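Local coordinates for protein BZZ1 (PDB 2A28) that takes part in endocytosis and trafficking to the vacuole, and works with type I myosins to restore actin polarity after salt stress, at residues 18-21 / 22-25; 27-30 / 31-34. All blocks are in the same frame, centred on the assembly; numbering follows the deposited sequence.

Contact 1: 18-21 / 22-25; sequences SIDP and GDII
Asp23 OD2 is gripped from two directions: the backbone N of Asp20 donates to it over 2.9 Å at a nearly straight 161°, and water 1 donates to it over 2.8 Å. The amide does not arrive in the plane of the carboxylate but from above it, 66° out, so that the group lies across the start of Asp20 with OD2 close to the CA of Ile19. This follows from CG of Asp23 standing anti to its carbonyl carbon (chi1 -68°), which turns the acid back over the turn. Water 1 also donates to Ser18 O and carries the link back to Ser18, two residues before Asp20.

The backbone closes the same loop the other way round. Asp23 N donates to Asp20 O at 3.0 Å, the bond that closes the beta turn, which is type II by the backbone angles of Pro21 and Gly22, and Asp20 and Asp23 are therefore joined by two reciprocal bonds. Gly22 has a positive phi, where a CB would run into Pro21 O. Two waters complete the outer side: water 2 donates to both Asp20 OD2 and Asp23 OD1, and water 3 joins Pro21 O, at 2.7 Å, to the same Asp23 OD1. On the inner side CG2 of Ile19 meets CD1 of Ile25 at 3.8 Å, the two side chains crossing at about a right angle, and Phe48 and Cys53 continue this apolar layer.

The segment forms the diverging turn of an SH3 domain, here the second of Bzz1, leading into strand 24-27. Asp20 OD2 and Asp23 OD2 stand 4.2 Å apart; the donated amide and the water protons probably offset the repulsion, and a charged Asp23 carboxylate is well suited to accept them, which probably reinforces the turn.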
ATOM      1  N   SER A  18       3.106  -1.412  -6.560  1.00  7.58           N
ATOM      2  CA  SER A  18       3.462  -2.797  -6.169  1.00  6.66           C
ATOM      3  C   SER A  18       4.077  -2.805  -4.778  1.00  6.64           C
ATOM      4  O   SER A  18       4.895  -1.996  -4.449  1.00  6.94           O
ATOM      5  CB  SER A  18       4.405  -3.422  -7.197  1.00  6.93           C
ATOM      6  OG  SER A  18       3.745  -3.500  -8.477  1.00  8.59           O
ATOM      7  N   ILE A  19       3.668  -3.752  -3.951  1.00  5.50           N
ATOM      8  CA  ILE A  19       4.230  -4.002  -2.614  1.00  6.47           C
ATOM      9  C   ILE A  19       4.651  -5.444  -2.530  1.00  6.36           C
ATOM     10  O   ILE A  19       4.117  -6.314  -3.192  1.00  6.86           O
ATOM     11  CB  ILE A  19       3.231  -3.595  -1.536  1.00  6.08           C
ATOM     12  CG1 ILE A  19       1.949  -4.426  -1.566  1.00  7.65           C
ATOM     13  CG2 ILE A  19       2.947  -2.124  -1.700  1.00  8.02           C
ATOM     14  CD1 ILE A  19       1.051  -4.248  -0.374  1.00  7.87           C
ATOM     15  N   ASP A  20       5.643  -5.648  -1.635  1.00  5.43           N
ATOM     16  CA  ASP A  20       6.222  -6.962  -1.374  1.00  6.76           C
ATOM     17  C   ASP A  20       6.240  -7.162   0.130  1.00  6.22           C
ATOM     18  O   ASP A  20       6.375  -6.216   0.897  1.00  6.76           O
ATOM     19  CB  ASP A  20       7.661  -7.079  -1.885  1.00  8.37           C
ATOM     20  CG  ASP A  20       7.752  -6.779  -3.367  1.00 10.37           C
ATOM     21  OD1 ASP A  20       7.298  -7.660  -4.146  1.00 11.14           O
ATOM     22  OD2 ASP A  20       8.226  -5.713  -3.826  1.00 15.54           O
ATOM     23  N   PRO A  21       6.112  -8.428   0.545  1.00  6.63           N
ATOM     24  CA  PRO A  21       6.239  -8.732   1.984  1.00  6.07           C
ATOM     25  C   PRO A  21       7.425  -8.061   2.636  1.00  7.09           C
ATOM     26  O   PRO A  21       8.534  -8.067   2.049  1.00  7.62           O
ATOM     27  CB  PRO A  21       6.382 -10.246   1.992  1.00  7.61           C
ATOM     28  CG  PRO A  21       5.523 -10.668   0.841  1.00  8.33           C
ATOM     29  CD  PRO A  21       5.867  -9.643  -0.251  1.00  8.24           C
ATOM     30  N   GLY A  22       7.208  -7.431   3.765  1.00  7.44           N
ATOM     31  CA  GLY A  22       8.226  -6.754   4.534  1.00  6.96           C
ATOM     32  C   GLY A  22       8.319  -5.272   4.222  1.00  7.20           C
ATOM     33  O   GLY A  22       8.983  -4.568   5.017  1.00  8.50           O
ATOM     34  N   ASP A  23       7.681  -4.774   3.179  1.00  7.01           N
ATOM     35  CA  ASP A  23       7.645  -3.342   2.927  1.00  7.87           C
ATOM     36  C   ASP A  23       7.005  -2.581   4.075  1.00  6.55           C
ATOM     37  O   ASP A  23       5.923  -3.000   4.536  1.00  8.71           O
ATOM     38  CB  ASP A  23       6.929  -2.990   1.623  1.00  7.90           C
ATOM     39  CG  ASP A  23       7.544  -3.362   0.319  1.00  7.97           C
ATOM     40  OD1 ASP A  23       8.752  -3.707   0.294  1.00  8.50           O
ATOM     41  OD2 ASP A  23       6.870  -3.219  -0.725  1.00  8.90           O
ATOM     42  N   ILE A  24       7.610  -1.511   4.511  1.00  6.60           N
ATOM     43  CA  ILE A  24       7.040  -0.619   5.529  1.00  7.33           C
ATOM     44  C   ILE A  24       6.540   0.614   4.774  1.00  7.74           C
ATOM     45  O   ILE A  24       7.352   1.383   4.220  1.00  7.44           O
ATOM     46  CB  ILE A  24       8.014  -0.235   6.633  1.00 10.39           C
ATOM     47  CG1 ILE A  24       8.599  -1.456   7.347  1.00 11.80           C
ATOM     48  CG2 ILE A  24       7.367   0.732   7.629  1.00 12.51           C
ATOM     49  CD1 ILE A  24       7.490  -2.371   7.895  1.00 15.20           C
ATOM     50  N   ILE A  25       5.257   0.766   4.769  1.00  6.78           N
ATOM     51  CA  ILE A  25       4.557   1.746   3.973  1.00  6.73           C
ATOM     52  C   ILE A  25       3.961   2.863   4.836  1.00  7.05           C
ATOM     53  O   ILE A  25       3.144   2.595   5.709  1.00  8.36           O
ATOM     54  CB  ILE A  25       3.450   1.105   3.097  1.00  7.51           C
ATOM     55  CG1 ILE A  25       3.953  -0.118   2.333  1.00  6.83           C
ATOM     56  CG2 ILE A  25       2.883   2.140   2.165  1.00  8.92           C
ATOM     57  CD1 ILE A  25       2.818  -1.050   1.933  1.00 10.26           C
TER
HETATM   58  O   HOH W   1       6.547  -0.869  -2.214  1.00  8.50           O
HETATM   59  O   HOH W   2       9.522  -3.709  -2.421  1.00 16.72           O
HETATM   60  O   HOH W   3      10.041  -6.007   1.114  1.00 10.04           O

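Contact 2: 27-30 / 31-34; sequences VIRG and DDGS
Arg29 and Asp32 face one another across the n-Src loop, the connection between strands 24-27 and 36-41, as nearly parallel plates: guanidinium and carboxylate planes differ by only 11°. Asp32 OD1 sits over one guanidinium face, offset toward its rim, 3.6 Å from Arg29 NH1. No N-H points at it, so this long salt bridge rests on charge alone.

The firm part lies in the plane of the guanidinium. NH1 donates to Gly30 O at 2.9 Å and 170°, and also to the carbonyl of Trp36; the side chain, bent at chi2 (-84°) and again at chi3, is curled back over its own loop to do so. The two acids then order the tip as successive Asx turns. Asp31 OD1 accepts from Gly33 N at 2.8 Å, and also from Gly35 N, while its OD2 is held by Thr50; Asp32 OD2 takes Ser34 N at a longer 3.2 Å.

The far end of the arginine is looser. Arg29 NH2 has a weak 3.0 Å bond to water 4, which in turn lies 2.8 Å from Ser34 OG, so this link runs through solvent. At the base of the loop, Ile28 and Arg29 form a classic beta bulge opposite Tyr38.

A methionine in place of Arg29 would probably leave the carbonyls of Gly30 and Trp36 without their shared donor and Asp32 without its opposite charge. The geometry implies that directed bonds to carbonyls fix the guanidinium, while its positive charge probably offsets the negative charge gathered at Asp31 and Asp32 and favours their ionised forms.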
ATOM      1  N   VAL A  27       1.445   5.650   5.702  1.00  6.09           N
ATOM      2  CA  VAL A  27       0.084   5.919   5.280  1.00  7.15           C
ATOM      3  C   VAL A  27      -0.107   7.406   5.071  1.00  6.74           C
ATOM      4  O   VAL A  27       0.183   8.183   5.963  1.00  9.59           O
ATOM      5  CB  VAL A  27      -0.906   5.450   6.326  1.00  8.36           C
ATOM      6  CG1 VAL A  27      -2.324   5.888   6.013  1.00 13.45           C
ATOM      7  CG2 VAL A  27      -0.801   3.913   6.403  1.00 12.74           C
ATOM      8  N   ILE A  28      -0.620   7.753   3.887  1.00  6.94           N
ATOM      9  CA  ILE A  28      -0.994   9.127   3.569  1.00  6.99           C
ATOM     10  C   ILE A  28      -2.489   9.303   3.679  1.00  6.70           C
ATOM     11  O   ILE A  28      -2.928  10.302   4.301  1.00  7.31           O
ATOM     12  CB  ILE A  28      -0.440   9.519   2.208  1.00  7.57           C
ATOM     13  CG1 ILE A  28       1.119   9.456   2.164  1.00  8.78           C
ATOM     14  CG2 ILE A  28      -0.904  10.910   1.769  1.00 10.73           C
ATOM     15  CD1 ILE A  28       1.693   9.589   0.769  1.00 11.35           C
ATOM     16  N   ARG A  29      -3.299   8.393   3.174  1.00  6.30           N
ATOM     17  CA  ARG A  29      -4.770   8.411   3.241  1.00  6.96           C
ATOM     18  C   ARG A  29      -5.185   6.985   3.550  1.00  6.64           C
ATOM     19  O   ARG A  29      -4.897   6.073   2.788  1.00  6.89           O
ATOM     20  CB  ARG A  29      -5.405   9.011   1.969  1.00  6.69           C
ATOM     21  CG  ARG A  29      -6.883   9.362   1.988  1.00  8.24           C
ATOM     22  CD  ARG A  29      -7.826   8.213   1.702  1.00  8.37           C
ATOM     23  NE  ARG A  29      -7.698   7.734   0.345  1.00  9.42           N
ATOM     24  CZ  ARG A  29      -7.766   6.470  -0.065  1.00  8.11           C
ATOM     25  NH1 ARG A  29      -7.940   5.435   0.764  1.00 11.34           N
ATOM     26  NH2 ARG A  29      -7.624   6.203  -1.310  1.00  9.15           N
ATOM     27  N   GLY A  30      -5.782   6.789   4.714  1.00  6.40           N
ATOM     28  CA  GLY A  30      -6.115   5.455   5.166  1.00  7.28           C
ATOM     29  C   GLY A  30      -7.282   4.935   4.394  1.00  6.49           C
ATOM     30  O   GLY A  30      -8.032   5.602   3.679  1.00  7.00           O
ATOM     31  N   ASP A  31      -7.537   3.645   4.617  1.00  7.13           N
ATOM     32  CA  ASP A  31      -8.673   3.018   3.952  1.00  8.44           C
ATOM     33  C   ASP A  31      -9.977   3.681   4.319  1.00  9.51           C
ATOM     34  O   ASP A  31     -10.267   3.773   5.477  1.00 11.32           O
ATOM     35  CB  ASP A  31      -8.691   1.525   4.326  1.00  9.63           C
ATOM     36  CG  ASP A  31      -9.512   0.690   3.399  1.00 10.19           C
ATOM     37  OD1 ASP A  31     -10.552   1.086   2.832  1.00 10.67           O
ATOM     38  OD2 ASP A  31      -9.103  -0.418   3.051  1.00  9.32           O
ATOM     39  N   ASP A  32     -10.716   4.077   3.282  1.00 10.57           N
ATOM     40  CA  ASP A  32     -11.983   4.722   3.539  1.00 12.92           C
ATOM     41  C   ASP A  32     -13.154   3.817   3.309  1.00 14.31           C
ATOM     42  O   ASP A  32     -14.293   4.285   3.132  1.00 21.27           O
ATOM     43  CB  ASP A  32     -12.137   5.945   2.607  1.00 21.92           C
ATOM     44  CG  ASP A  32     -11.735   5.608   1.169  1.00 26.02           C
ATOM     45  OD1 ASP A  32     -11.373   6.512   0.377  1.00 41.39           O
ATOM     46  OD2 ASP A  32     -11.810   4.395   0.820  1.00 33.93           O
ATOM     47  N   GLY A  33     -12.922   2.510   3.284  1.00 10.92           N
ATOM     48  CA  GLY A  33     -13.904   1.475   3.010  1.00 11.64           C
ATOM     49  C   GLY A  33     -13.761   0.838   1.634  1.00  8.97           C
ATOM     50  O   GLY A  33     -14.423  -0.189   1.416  1.00 12.55           O
ATOM     51  N   SER A  34     -12.952   1.448   0.782  1.00  8.73           N
ATOM     52  CA  SER A  34     -12.742   0.931  -0.552  1.00  9.39           C
ATOM     53  C   SER A  34     -11.850  -0.284  -0.634  1.00  8.55           C
ATOM     54  O   SER A  34     -11.892  -0.974  -1.671  1.00  9.48           O
ATOM     55  CB  SER A  34     -12.104   2.005  -1.460  1.00 10.86           C
ATOM     56  OG  SER A  34     -10.771   2.242  -1.015  1.00 11.99           O
TER
HETATM   57  O   HOH W   4      -9.423   4.171  -2.555  1.00 15.89           O

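Overall arrangement
Contact 1 comes first along the chain and closes before contact 2 opens; their centres lie about 16 Å apart, on opposite sides of the chain's centre. Strand 24-27 runs between them: residues 18-25 lead into its start, and 27-34 carry the chain from its end toward strand 36-41. Both therefore frame the same inner strand of the antiparallel sheet, which lies between strands 2-4 and 36-41. Contact 1 is partly buried, whereas contact 2 lies on the surface. In SH3 domains generally, the n-Src loop borders the surface that receives proline-rich peptides and the diverging turn belongs to the scaffold, a division consistent with these positions.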